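HMG-CoA Lyase (Bacillus subtilis subsp. subtilis, PDB 1YDO) belongs to the HMGL-like family of TIM-barrel proteins, in which a ring of parallel strands is enclosed by helices. Local coordinates at residues Y44-S49 and E97-M102; A140-V145 and I160-A165; V154-V159 and L192-A197; A165-G170 and N202-H207. All coordinates share one frame; numbering follows the deposited sequence.

Contact 1: residues Y44-S49 and E97-M102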
loop_
_atom_site.group_PDB
_atom_site.type_symbol
_atom_site.label_atom_id
_atom_site.label_comp_id
_atom_site.label_asym_id
_atom_site.label_seq_id
_atom_site.Cartn_x
_atom_site.Cartn_y
_atom_site.Cartn_z
ATOM N N TYR A 44 -5.645 -4.628 -22.198
ATOM C CA TYR A 44 -4.276 -4.399 -22.637
ATOM C C TYR A 44 -3.346 -5.331 -21.881
ATOM O O TYR A 44 -3.419 -5.420 -20.662
ATOM C CB TYR A 44 -3.907 -2.951 -22.375
ATOM C CG TYR A 44 -2.543 -2.567 -22.866
ATOM C CD1 TYR A 44 -1.401 -2.912 -22.150
ATOM C CD2 TYR A 44 -2.398 -1.796 -24.018
ATOM C CE1 TYR A 44 -0.142 -2.489 -22.562
ATOM C CE2 TYR A 44 -1.145 -1.366 -24.438
ATOM C CZ TYR A 44 -0.019 -1.711 -23.699
ATOM O OH TYR A 44 1.224 -1.245 -24.072
ATOM N N ILE A 45 -2.468 -6.023 -22.603
ATOM C CA ILE A 45 -1.556 -6.966 -21.976
ATOM C C ILE A 45 -0.219 -7.078 -22.694
ATOM O O ILE A 45 -0.190 -7.477 -23.851
ATOM C CB ILE A 45 -2.144 -8.367 -21.989
ATOM C CG1 ILE A 45 -3.529 -8.381 -21.366
ATOM C CG2 ILE A 45 -1.213 -9.304 -21.270
ATOM C CD1 ILE A 45 -4.125 -9.770 -21.314
ATOM N N GLU A 46 0.884 -6.742 -22.030
ATOM C CA GLU A 46 2.176 -6.909 -22.681
ATOM C C GLU A 46 2.539 -8.386 -22.583
ATOM O O GLU A 46 3.133 -8.809 -21.599
ATOM C CB GLU A 46 3.252 -6.112 -21.986
ATOM C CG GLU A 46 3.113 -4.648 -22.161
ATOM C CD GLU A 46 4.404 -3.913 -21.834
ATOM O OE1 GLU A 46 4.392 -2.659 -21.800
ATOM O OE2 GLU A 46 5.436 -4.588 -21.612
ATOM N N ILE A 47 2.190 -9.168 -23.596
ATOM C CA ILE A 47 2.468 -10.594 -23.569
ATOM C C ILE A 47 3.932 -10.970 -23.392
ATOM O O ILE A 47 4.233 -11.983 -22.768
ATOM C CB ILE A 47 1.958 -11.266 -24.838
ATOM C CG1 ILE A 47 2.646 -10.648 -26.055
ATOM C CG2 ILE A 47 0.454 -11.102 -24.946
ATOM C CD1 ILE A 47 2.314 -11.346 -27.351
ATOM N N THR A 48 4.845 -10.168 -23.929
ATOM C CA THR A 48 6.266 -10.490 -23.809
ATOM C C THR A 48 7.178 -9.369 -24.281
ATOM O O THR A 48 6.715 -8.291 -24.663
ATOM C CB THR A 48 6.618 -11.713 -24.643
ATOM O OG1 THR A 48 8.015 -12.006 -24.509
ATOM C CG2 THR A 48 6.311 -11.439 -26.110
ATOM N N SER A 49 8.482 -9.645 -24.258
ATOM C CA SER A 49 9.502 -8.689 -24.688
ATOM C C SER A 49 10.354 -9.289 -25.791
ATOM O O SER A 49 10.740 -10.457 -25.722
ATOM C CB SER A 49 10.409 -8.296 -23.517
ATOM O OG SER A 49 11.612 -7.702 -23.974
ATOM N N GLU A 97 0.522 -3.565 -30.360
ATOM C CA GLU A 97 1.243 -2.363 -29.969
ATOM C C GLU A 97 2.668 -2.635 -29.513
ATOM O O GLU A 97 2.938 -3.573 -28.770
ATOM C CB GLU A 97 0.465 -1.608 -28.869
ATOM C CG GLU A 97 1.233 -0.436 -28.238
ATOM C CD GLU A 97 0.339 0.575 -27.531
ATOM O OE1 GLU A 97 -0.382 1.329 -28.226
ATOM O OE2 GLU A 97 0.368 0.624 -26.280
ATOM N N ALA A 98 3.577 -1.794 -29.978
ATOM C CA ALA A 98 4.970 -1.922 -29.627
ATOM C C ALA A 98 5.308 -0.878 -28.585
ATOM O O ALA A 98 4.895 0.268 -28.700
ATOM C CB ALA A 98 5.823 -1.722 -30.860
ATOM N N CYS A 99 6.059 -1.257 -27.563
ATOM C CA CYS A 99 6.415 -0.293 -26.532
ATOM C C CYS A 99 7.902 -0.051 -26.502
ATOM O O CYS A 99 8.660 -0.920 -26.079
ATOM C CB CYS A 99 5.994 -0.811 -25.161
ATOM S SG CYS A 99 4.342 -1.533 -25.075
ATOM N N VAL A 100 8.338 1.111 -26.945
ATOM C CA VAL A 100 9.759 1.379 -26.881
ATOM C C VAL A 100 10.098 1.791 -25.448
ATOM O O VAL A 100 9.198 1.969 -24.622
ATOM C CB VAL A 100 10.153 2.497 -27.830
ATOM C CG1 VAL A 100 9.993 2.016 -29.261
ATOM C CG2 VAL A 100 9.299 3.733 -27.560
ATOM N N PHE A 101 11.382 1.946 -25.144
ATOM C CA PHE A 101 11.770 2.327 -23.801
ATOM C C PHE A 101 13.145 2.939 -23.726
ATOM O O PHE A 101 13.981 2.751 -24.609
ATOM C CB PHE A 101 11.745 1.123 -22.864
ATOM C CG PHE A 101 12.597 -0.018 -23.321
ATOM C CD1 PHE A 101 12.132 -0.895 -24.296
ATOM C CD2 PHE A 101 13.879 -0.200 -22.813
ATOM C CE1 PHE A 101 12.934 -1.940 -24.768
ATOM C CE2 PHE A 101 14.693 -1.243 -23.278
ATOM C CZ PHE A 101 14.220 -2.110 -24.255
HETATM N N MSE A 102 13.368 3.681 -22.647
HETATM C CA MSE A 102 14.646 4.323 -22.383
HETATM C C MSE A 102 14.589 4.931 -21.001
HETATM O O MSE A 102 13.528 5.017 -20.393
HETATM C CB MSE A 102 14.930 5.410 -23.418
HETATM C CG MSE A 102 14.064 6.639 -23.283
HETATM SE SE MSE A 102 14.627 8.028 -24.505
HETATM C CE MSE A 102 16.178 8.674 -23.512
#
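The hydroxyl of Tyr44 reaches the carboxylate of Glu97 inside the barrel, a good example of how strands that are not neighbours in a curved sheet can still meet through the interior. Their short axes pass 9.2 Å apart at 71°, so long side chains must span the gap. From CB, the Tyr44 side chain is directed by a first torsion that sets CG anti to the backbone N (chi1 -176°), and this carries the ring out toward strand 97-103, slanting forward along its own strand. The first ring atom to meet strand 97-103 is CE2, 3.1 Å from Glu97 OE2. CZ comes next, 3.5 Å from the same oxygen. This oxygen lies at the ring edge, near its plane. At the tip, Tyr44 OH donates to Glu97 OE2 at 3.0 Å, using the oxygen's anti lone pair. Ring and carboxylate are turned 62° against each other. Tyr44 OH also lies 3.3 Å from Cys99 SG, which Glu46 OE1 approaches from another direction at 3.5 Å. Second partners give each carboxylate a further tether, Glu97 OE1 to Thr137 and Glu46 OE2, by a salt bridge, to Arg15. Strand 76-80 runs between the two segments in the sheet and shares backbone hydrogen bonds with Ile45, while Tyr44 and Glu46 are backbone-bonded to Glu11 of strand 8-11. Behind strand 97-103, Val100 and Met102, a selenomethionine, pack outward against helix 117-133.

Contact 2: residues A140-V145 and I160-A165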
loop_
_atom_site.group_PDB
_atom_site.type_symbol
_atom_site.label_atom_id
_atom_site.label_comp_id
_atom_site.label_asym_id
_atom_site.label_seq_id
_atom_site.Cartn_x
_atom_site.Cartn_y
_atom_site.Cartn_z
ATOM N N ALA A 140 5.592 4.605 -25.336
ATOM C CA ALA A 140 6.933 4.788 -24.795
ATOM C C ALA A 140 6.973 4.556 -23.284
ATOM O O ALA A 140 6.049 4.917 -22.553
ATOM C CB ALA A 140 7.449 6.192 -25.130
ATOM N N TYR A 141 8.070 3.961 -22.835
ATOM C CA TYR A 141 8.284 3.648 -21.437
ATOM C C TYR A 141 9.458 4.447 -20.916
ATOM O O TYR A 141 10.598 4.004 -21.024
ATOM C CB TYR A 141 8.609 2.167 -21.299
ATOM C CG TYR A 141 7.539 1.354 -20.632
ATOM C CD1 TYR A 141 7.159 1.629 -19.326
ATOM C CD2 TYR A 141 6.912 0.299 -21.305
ATOM C CE1 TYR A 141 6.187 0.887 -18.702
ATOM C CE2 TYR A 141 5.933 -0.459 -20.685
ATOM C CZ TYR A 141 5.579 -0.156 -19.384
ATOM O OH TYR A 141 4.616 -0.884 -18.741
ATOM N N LEU A 142 9.203 5.619 -20.360
ATOM C CA LEU A 142 10.295 6.424 -19.829
ATOM C C LEU A 142 10.525 5.981 -18.381
ATOM O O LEU A 142 9.634 6.087 -17.545
ATOM C CB LEU A 142 9.906 7.895 -19.880
ATOM C CG LEU A 142 11.043 8.876 -20.131
ATOM C CD1 LEU A 142 10.511 10.291 -19.982
ATOM C CD2 LEU A 142 12.177 8.633 -19.159
ATOM N N SER A 143 11.712 5.481 -18.073
ATOM C CA SER A 143 11.953 5.023 -16.723
ATOM C C SER A 143 12.797 5.988 -15.926
ATOM O O SER A 143 13.307 6.972 -16.460
ATOM C CB SER A 143 12.615 3.652 -16.721
ATOM O OG SER A 143 13.872 3.702 -17.347
ATOM N N THR A 144 12.916 5.690 -14.634
ATOM C CA THR A 144 13.678 6.473 -13.674
ATOM C C THR A 144 13.273 7.954 -13.658
ATOM O O THR A 144 14.113 8.832 -13.472
ATOM C CB THR A 144 15.200 6.303 -13.938
ATOM O OG1 THR A 144 15.938 6.791 -12.815
ATOM C CG2 THR A 144 15.626 7.054 -15.169
ATOM N N VAL A 145 11.976 8.225 -13.824
ATOM C CA VAL A 145 11.490 9.599 -13.830
ATOM C C VAL A 145 11.307 10.160 -12.424
ATOM O O VAL A 145 11.267 11.373 -12.239
ATOM C CB VAL A 145 10.151 9.730 -14.596
ATOM C CG1 VAL A 145 10.302 9.189 -15.993
ATOM C CG2 VAL A 145 9.059 9.001 -13.874
ATOM N N ILE A 160 10.757 16.497 -18.885
ATOM C CA ILE A 160 10.048 17.349 -19.824
ATOM C C ILE A 160 10.735 17.300 -21.177
ATOM O O ILE A 160 10.107 17.042 -22.202
ATOM C CB ILE A 160 10.032 18.799 -19.339
ATOM C CG1 ILE A 160 9.516 18.862 -17.900
ATOM C CG2 ILE A 160 9.144 19.632 -20.238
ATOM C CD1 ILE A 160 8.087 18.434 -17.759
ATOM N N ARG A 161 12.038 17.553 -21.163
ATOM C CA ARG A 161 12.840 17.541 -22.375
ATOM C C ARG A 161 12.543 16.278 -23.177
ATOM O O ARG A 161 11.981 16.342 -24.274
ATOM C CB ARG A 161 14.330 17.597 -22.011
ATOM C CG ARG A 161 15.267 17.887 -23.177
ATOM C CD ARG A 161 16.709 18.102 -22.703
ATOM N NE ARG A 161 17.410 16.867 -22.344
ATOM C CZ ARG A 161 17.847 15.959 -23.221
ATOM N NH1 ARG A 161 18.475 14.869 -22.788
ATOM N NH2 ARG A 161 17.661 16.133 -24.529
ATOM N N LEU A 162 12.912 15.132 -22.612
ATOM C CA LEU A 162 12.707 13.836 -23.261
ATOM C C LEU A 162 11.252 13.638 -23.649
ATOM O O LEU A 162 10.945 13.295 -24.790
ATOM C CB LEU A 162 13.146 12.705 -22.327
ATOM C CG LEU A 162 14.633 12.669 -21.954
ATOM C CD1 LEU A 162 14.866 11.529 -20.964
ATOM C CD2 LEU A 162 15.489 12.485 -23.217
ATOM N N SER A 163 10.356 13.858 -22.696
ATOM C CA SER A 163 8.937 13.707 -22.956
ATOM C C SER A 163 8.508 14.485 -24.205
ATOM O O SER A 163 7.717 13.990 -24.999
ATOM C CB SER A 163 8.145 14.173 -21.739
ATOM O OG SER A 163 8.537 13.442 -20.585
ATOM N N GLU A 164 9.028 15.699 -24.382
ATOM C CA GLU A 164 8.668 16.492 -25.554
ATOM C C GLU A 164 9.159 15.785 -26.811
ATOM O O GLU A 164 8.439 15.686 -27.808
ATOM C CB GLU A 164 9.252 17.916 -25.475
ATOM C CG GLU A 164 8.454 18.864 -24.550
ATOM C CD GLU A 164 8.291 20.302 -25.091
ATOM O OE1 GLU A 164 7.531 21.092 -24.468
ATOM O OE2 GLU A 164 8.911 20.644 -26.126
ATOM N N ALA A 165 10.386 15.286 -26.763
ATOM C CA ALA A 165 10.920 14.576 -27.906
ATOM C C ALA A 165 10.036 13.359 -28.171
ATOM O O ALA A 165 9.512 13.198 -29.266
ATOM C CB ALA A 165 12.351 14.137 -27.636
#
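Leu142 of strand 137-143 and Ser163 of helix 156-169 are the closest backbone pair, their CA atoms 8.0 Å apart, which leaves room for one layer of side chains between strand and helix. Leu142 is the strand's contribution to it. Its CB points at the helix, and its two methyl branches divide the work: CD1 lies 4.3 Å from Leu162 CB and 3.8 Å from Ser163 OG, while CD2 is 4.3 Å from Leu162 CD1. The leucine fork thus rests over the ridge made by two consecutive helical residues, by van der Waals contact alone. A hydroxyl facing a methyl group needs a polar partner of its own, and Ser163 finds one within its helix. With OG placed beside the backbone N (chi1 -57°), it turns back along the helix and hydrogen-bonds to Val159 O, so that it can sit in this buried layer without a polar partner from the strand. Leu174 of the next strand touches both Leu142 and Ser163 and extends the apolar layer. Tyr141, one residue before Leu142, faces the other side of the sheet, where its ring meets His207. This alternation, with one residue toward the barrel interior and the next toward the helices, is that of a TIM-barrel strand, and the pair of segments forms the first half of the beta-alpha-beta unit built from strand 137-143, helix 156-169 and strand 174-177.

Contact 3: residues V154-V159 and L192-A197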
loop_
_atom_site.group_PDB
_atom_site.type_symbol
_atom_site.label_atom_id
_atom_site.label_comp_id
_atom_site.label_asym_id
_atom_site.label_seq_id
_atom_site.Cartn_x
_atom_site.Cartn_y
_atom_site.Cartn_z
ATOM N N VAL A 154 16.686 13.205 -9.962
ATOM C CA VAL A 154 16.517 13.432 -11.393
ATOM C C VAL A 154 15.720 14.713 -11.613
ATOM O O VAL A 154 14.569 14.811 -11.195
ATOM C CB VAL A 154 15.765 12.282 -12.078
ATOM C CG1 VAL A 154 15.650 12.558 -13.572
ATOM C CG2 VAL A 154 16.478 10.974 -11.828
ATOM N N PRO A 155 16.327 15.711 -12.279
ATOM C CA PRO A 155 15.673 17.000 -12.558
ATOM C C PRO A 155 14.419 16.874 -13.412
ATOM O O PRO A 155 14.348 16.046 -14.316
ATOM C CB PRO A 155 16.767 17.800 -13.257
ATOM C CG PRO A 155 17.564 16.733 -13.961
ATOM C CD PRO A 155 17.662 15.652 -12.907
ATOM N N ILE A 156 13.434 17.714 -13.132
ATOM C CA ILE A 156 12.188 17.667 -13.867
ATOM C C ILE A 156 12.359 18.091 -15.326
ATOM O O ILE A 156 11.653 17.596 -16.209
ATOM C CB ILE A 156 11.139 18.566 -13.190
ATOM C CG1 ILE A 156 9.761 17.899 -13.230
ATOM C CG2 ILE A 156 11.116 19.935 -13.843
ATOM C CD1 ILE A 156 9.241 17.612 -14.606
ATOM N N GLU A 157 13.295 19.009 -15.577
ATOM C CA GLU A 157 13.569 19.516 -16.930
ATOM C C GLU A 157 13.966 18.396 -17.878
ATOM O O GLU A 157 13.697 18.460 -19.081
ATOM C CB GLU A 157 14.700 20.553 -16.906
ATOM C CG GLU A 157 14.494 21.699 -15.920
ATOM C CD GLU A 157 15.020 21.391 -14.525
ATOM O OE1 GLU A 157 14.569 22.054 -13.559
ATOM O OE2 GLU A 157 15.892 20.498 -14.396
ATOM N N GLN A 158 14.623 17.380 -17.325
ATOM C CA GLN A 158 15.065 16.231 -18.103
ATOM C C GLN A 158 13.850 15.496 -18.636
ATOM O O GLN A 158 13.741 15.246 -19.833
ATOM C CB GLN A 158 15.888 15.288 -17.224
ATOM C CG GLN A 158 16.753 14.323 -17.996
ATOM C CD GLN A 158 17.695 15.044 -18.927
ATOM O OE1 GLN A 158 18.430 15.948 -18.514
ATOM N NE2 GLN A 158 17.677 14.656 -20.195
ATOM N N VAL A 159 12.937 15.163 -17.727
ATOM C CA VAL A 159 11.719 14.443 -18.078
ATOM C C VAL A 159 10.966 15.210 -19.139
ATOM O O VAL A 159 10.584 14.654 -20.168
ATOM C CB VAL A 159 10.791 14.271 -16.865
ATOM C CG1 VAL A 159 9.580 13.453 -17.260
ATOM C CG2 VAL A 159 11.538 13.599 -15.732
ATOM N N LEU A 192 3.719 15.578 -11.830
ATOM C CA LEU A 192 2.578 15.598 -12.743
ATOM C C LEU A 192 2.075 17.017 -12.991
ATOM O O LEU A 192 1.465 17.303 -14.014
ATOM C CB LEU A 192 1.440 14.727 -12.208
ATOM C CG LEU A 192 1.676 13.230 -12.316
ATOM C CD1 LEU A 192 0.515 12.499 -11.689
ATOM C CD2 LEU A 192 1.839 12.835 -13.766
ATOM N N GLU A 193 2.344 17.904 -12.049
ATOM C CA GLU A 193 1.933 19.289 -12.173
ATOM C C GLU A 193 2.699 19.939 -13.317
ATOM O O GLU A 193 2.119 20.649 -14.130
ATOM C CB GLU A 193 2.245 20.040 -10.884
ATOM C CG GLU A 193 1.591 21.404 -10.752
ATOM C CD GLU A 193 0.136 21.312 -10.299
ATOM O OE1 GLU A 193 -0.758 21.143 -11.170
ATOM O OE2 GLU A 193 -0.113 21.397 -9.064
ATOM N N ALA A 194 4.006 19.692 -13.362
ATOM C CA ALA A 194 4.879 20.254 -14.384
ATOM C C ALA A 194 4.672 19.586 -15.734
ATOM O O ALA A 194 4.791 20.232 -16.780
ATOM C CB ALA A 194 6.336 20.123 -13.957
ATOM N N LEU A 195 4.370 18.293 -15.717
ATOM C CA LEU A 195 4.141 17.559 -16.959
ATOM C C LEU A 195 2.758 17.849 -17.535
ATOM O O LEU A 195 2.638 18.295 -18.675
ATOM C CB LEU A 195 4.302 16.049 -16.734
ATOM C CG LEU A 195 5.735 15.507 -16.657
ATOM C CD1 LEU A 195 5.706 14.097 -16.114
ATOM C CD2 LEU A 195 6.401 15.535 -18.029
ATOM N N LEU A 196 1.716 17.614 -16.745
ATOM C CA LEU A 196 0.356 17.843 -17.219
ATOM C C LEU A 196 0.140 19.232 -17.797
ATOM O O LEU A 196 -0.822 19.468 -18.534
ATOM C CB LEU A 196 -0.661 17.593 -16.104
ATOM C CG LEU A 196 -0.863 16.124 -15.742
ATOM C CD1 LEU A 196 -1.832 16.017 -14.581
ATOM C CD2 LEU A 196 -1.371 15.360 -16.956
ATOM N N ALA A 197 1.040 20.150 -17.469
ATOM C CA ALA A 197 0.933 21.504 -17.966
ATOM C C ALA A 197 1.619 21.661 -19.322
ATOM O O ALA A 197 1.985 22.768 -19.711
ATOM C CB ALA A 197 1.529 22.472 -16.955
#
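Ile156 and Ala194 meet methyl to methyl: Ile156 CD1 is 3.9 Å from Ala194 CB, and Ile156 CG1 lies 4.1 Å from the same carbon. A helical turn further on, Val159 offers one branch to the fork of Leu195. Its CG1, set anti to the backbone N (chi1 -177°), sits 3.9 Å from Leu195 CD2 and 4.1 Å from Leu195 CD1, so that both leucine methyls share a single valine methyl. The two side chains cross at about a right angle. All of this is apolar contact between neighbouring helices in the outer layer of the TIM barrel, where the first turns of helix 156-169 lie against the last turn of helix 185-196. Ala194, with only a methyl group, meets the isoleucine at the partly exposed end, whereas Val159 and Leu195 are more deeply buried. Pro155 takes the N-cap position and starts the helix that carries Ile156. Leu195 also touches Ile160 and Ser163, further along helix 156-169. On another flank of helix 185-196, Leu192 packs against Ala222 and Met225 of helix 215-225.

Contact 4: residues A165-G170 and N202-H207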
loop_
_atom_site.group_PDB
_atom_site.type_symbol
_atom_site.label_atom_id
_atom_site.label_comp_id
_atom_site.label_asym_id
_atom_site.label_seq_id
_atom_site.Cartn_x
_atom_site.Cartn_y
_atom_site.Cartn_z
ATOM N N ALA A 165 10.386 15.286 -26.763
ATOM C CA ALA A 165 10.920 14.576 -27.906
ATOM C C ALA A 165 10.036 13.359 -28.171
ATOM O O ALA A 165 9.512 13.198 -29.266
ATOM C CB ALA A 165 12.351 14.137 -27.636
ATOM N N LEU A 166 9.856 12.515 -27.162
ATOM C CA LEU A 166 9.052 11.326 -27.341
ATOM C C LEU A 166 7.732 11.631 -28.013
ATOM O O LEU A 166 7.352 10.981 -28.989
ATOM C CB LEU A 166 8.799 10.620 -26.009
ATOM C CG LEU A 166 9.857 9.624 -25.544
ATOM C CD1 LEU A 166 10.316 8.787 -26.730
ATOM C CD2 LEU A 166 11.030 10.352 -24.934
ATOM N N PHE A 167 7.023 12.630 -27.515
ATOM C CA PHE A 167 5.741 12.949 -28.113
ATOM C C PHE A 167 5.891 13.477 -29.520
ATOM O O PHE A 167 5.047 13.221 -30.381
ATOM C CB PHE A 167 4.986 13.941 -27.239
ATOM C CG PHE A 167 4.190 13.287 -26.159
ATOM C CD1 PHE A 167 3.153 12.415 -26.485
ATOM C CD2 PHE A 167 4.470 13.529 -24.818
ATOM C CE1 PHE A 167 2.406 11.794 -25.494
ATOM C CE2 PHE A 167 3.727 12.910 -23.814
ATOM C CZ PHE A 167 2.691 12.040 -24.154
ATOM N N GLU A 168 6.980 14.200 -29.751
ATOM C CA GLU A 168 7.271 14.777 -31.062
ATOM C C GLU A 168 7.449 13.692 -32.132
ATOM O O GLU A 168 7.160 13.915 -33.308
ATOM C CB GLU A 168 8.540 15.639 -30.980
ATOM C CG GLU A 168 8.867 16.436 -32.248
ATOM C CD GLU A 168 10.364 16.688 -32.430
ATOM O OE1 GLU A 168 11.004 17.254 -31.508
ATOM O OE2 GLU A 168 10.900 16.314 -33.506
ATOM N N PHE A 169 7.935 12.523 -31.723
ATOM C CA PHE A 169 8.142 11.408 -32.648
ATOM C C PHE A 169 6.805 10.856 -33.166
ATOM O O PHE A 169 6.726 10.358 -34.286
ATOM C CB PHE A 169 8.926 10.281 -31.959
ATOM C CG PHE A 169 10.345 10.646 -31.590
ATOM C CD1 PHE A 169 11.093 9.814 -30.747
ATOM C CD2 PHE A 169 10.940 11.805 -32.081
ATOM C CE1 PHE A 169 12.412 10.132 -30.395
ATOM C CE2 PHE A 169 12.259 12.132 -31.734
ATOM C CZ PHE A 169 12.996 11.292 -30.887
ATOM N N GLY A 170 5.759 10.938 -32.349
ATOM C CA GLY A 170 4.468 10.437 -32.776
ATOM C C GLY A 170 3.907 9.340 -31.894
ATOM O O GLY A 170 2.897 8.712 -32.233
ATOM N N ASN A 202 -4.483 12.546 -21.054
ATOM C CA ASN A 202 -4.948 11.298 -21.640
ATOM C C ASN A 202 -3.823 10.480 -22.253
ATOM O O ASN A 202 -3.933 9.263 -22.399
ATOM C CB ASN A 202 -6.002 11.568 -22.707
ATOM C CG ASN A 202 -7.220 12.271 -22.153
ATOM O OD1 ASN A 202 -8.300 12.218 -22.746
ATOM N ND2 ASN A 202 -7.054 12.946 -21.015
ATOM N N GLN A 203 -2.739 11.140 -22.623
ATOM C CA GLN A 203 -1.629 10.427 -23.222
ATOM C C GLN A 203 -0.488 10.149 -22.245
ATOM O O GLN A 203 0.654 9.932 -22.649
ATOM C CB GLN A 203 -1.121 11.196 -24.444
ATOM C CG GLN A 203 -2.085 11.177 -25.607
ATOM C CD GLN A 203 -1.654 12.082 -26.741
ATOM O OE1 GLN A 203 -0.540 11.967 -27.264
ATOM N NE2 GLN A 203 -2.537 12.995 -27.127
ATOM N N ILE A 204 -0.800 10.137 -20.957
ATOM C CA ILE A 204 0.212 9.865 -19.956
ATOM C C ILE A 204 -0.210 8.754 -19.001
ATOM O O ILE A 204 -1.272 8.820 -18.383
ATOM C CB ILE A 204 0.544 11.133 -19.157
ATOM C CG1 ILE A 204 1.311 12.102 -20.045
ATOM C CG2 ILE A 204 1.361 10.782 -17.941
ATOM C CD1 ILE A 204 1.510 13.470 -19.429
ATOM N N ALA A 205 0.628 7.725 -18.896
ATOM C CA ALA A 205 0.351 6.598 -18.020
ATOM C C ALA A 205 1.379 6.543 -16.899
ATOM O O ALA A 205 2.463 7.124 -17.003
ATOM C CB ALA A 205 0.381 5.323 -18.807
ATOM N N LEU A 206 1.028 5.833 -15.832
ATOM C CA LEU A 206 1.922 5.703 -14.706
ATOM C C LEU A 206 2.234 4.259 -14.338
ATOM O O LEU A 206 1.343 3.423 -14.239
ATOM C CB LEU A 206 1.359 6.442 -13.498
ATOM C CG LEU A 206 1.480 7.950 -13.598
ATOM C CD1 LEU A 206 0.878 8.568 -12.352
ATOM C CD2 LEU A 206 2.930 8.370 -13.748
ATOM N N HIS A 207 3.518 3.978 -14.149
ATOM C CA HIS A 207 3.966 2.659 -13.782
ATOM C C HIS A 207 4.660 2.787 -12.426
ATOM O O HIS A 207 5.836 3.119 -12.367
ATOM C CB HIS A 207 4.946 2.141 -14.828
ATOM C CG HIS A 207 5.244 0.667 -14.707
ATOM N ND1 HIS A 207 6.084 0.006 -15.573
ATOM C CD2 HIS A 207 4.800 -0.265 -13.827
ATOM C CE1 HIS A 207 6.148 -1.278 -15.235
ATOM N NE2 HIS A 207 5.381 -1.468 -14.182
#
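The ring of Phe167 presents its edge to Gln203: the main-chain oxygen Gln203 O lies in the ring plane, 3.3 Å from Phe167 CZ, a placement consistent with a weak attraction to the C-H edge. Gln203 OE1 and Gln203 CB come to Phe167 CE1 from off the ring plane, at 3.4 and 3.7 Å. The amide plane stands 76° from the ring, so it is not stacked on it. Gln203 gets there with CG beside its backbone N (chi1 -70°) and an extended chain beyond. Ile204 adds an apolar touch at the ring edge, its CG1 lying 4.3 Å from Phe167 CZ. The ring of Phe199 also meets that of Phe167, their planes about 25° apart. In the TIM barrel, helix 156-169 covers strand 174-177, and Phe167 leans over Leu174 of that strand to reach the start of strand 204-207, which is joined to it by backbone bonds of Gln203 and Ala205 with Leu174. Three residues after Phe167, Gly170 forms the Schellman motif that ends the helix, with a positive phi that suits a glycine. Gly170 N bonds back to Phe167 O at 3.1 Å, while Gly170 O accepts a bond from Gln132. Phe169 turns the other way, to helix 117-133, with Ala165 O above one face of its ring.

Overall arrangement
From the N terminus, contact 1 comes first, joining strand 44-49 to strand 97-103 through the barrel interior and closing its loop before the others open. Contact 2 then closes a short loop from strand 137-143 to helix 156-169; contacts 1 and 2 are linked because strands 97-103 and 137-143 are sheet neighbours, with backbone bonds between them. Contact 3 opens at 154-159, before contact 2 has closed, and so crosses it. Contact 4 begins at Ala165, where contact 2 ends, and crosses contact 3 in turn. Helix 156-169 serves contacts 2, 3 and 4, and ties strand 137-143, helix 185-196 and strand 204-207 into one side of the barrel.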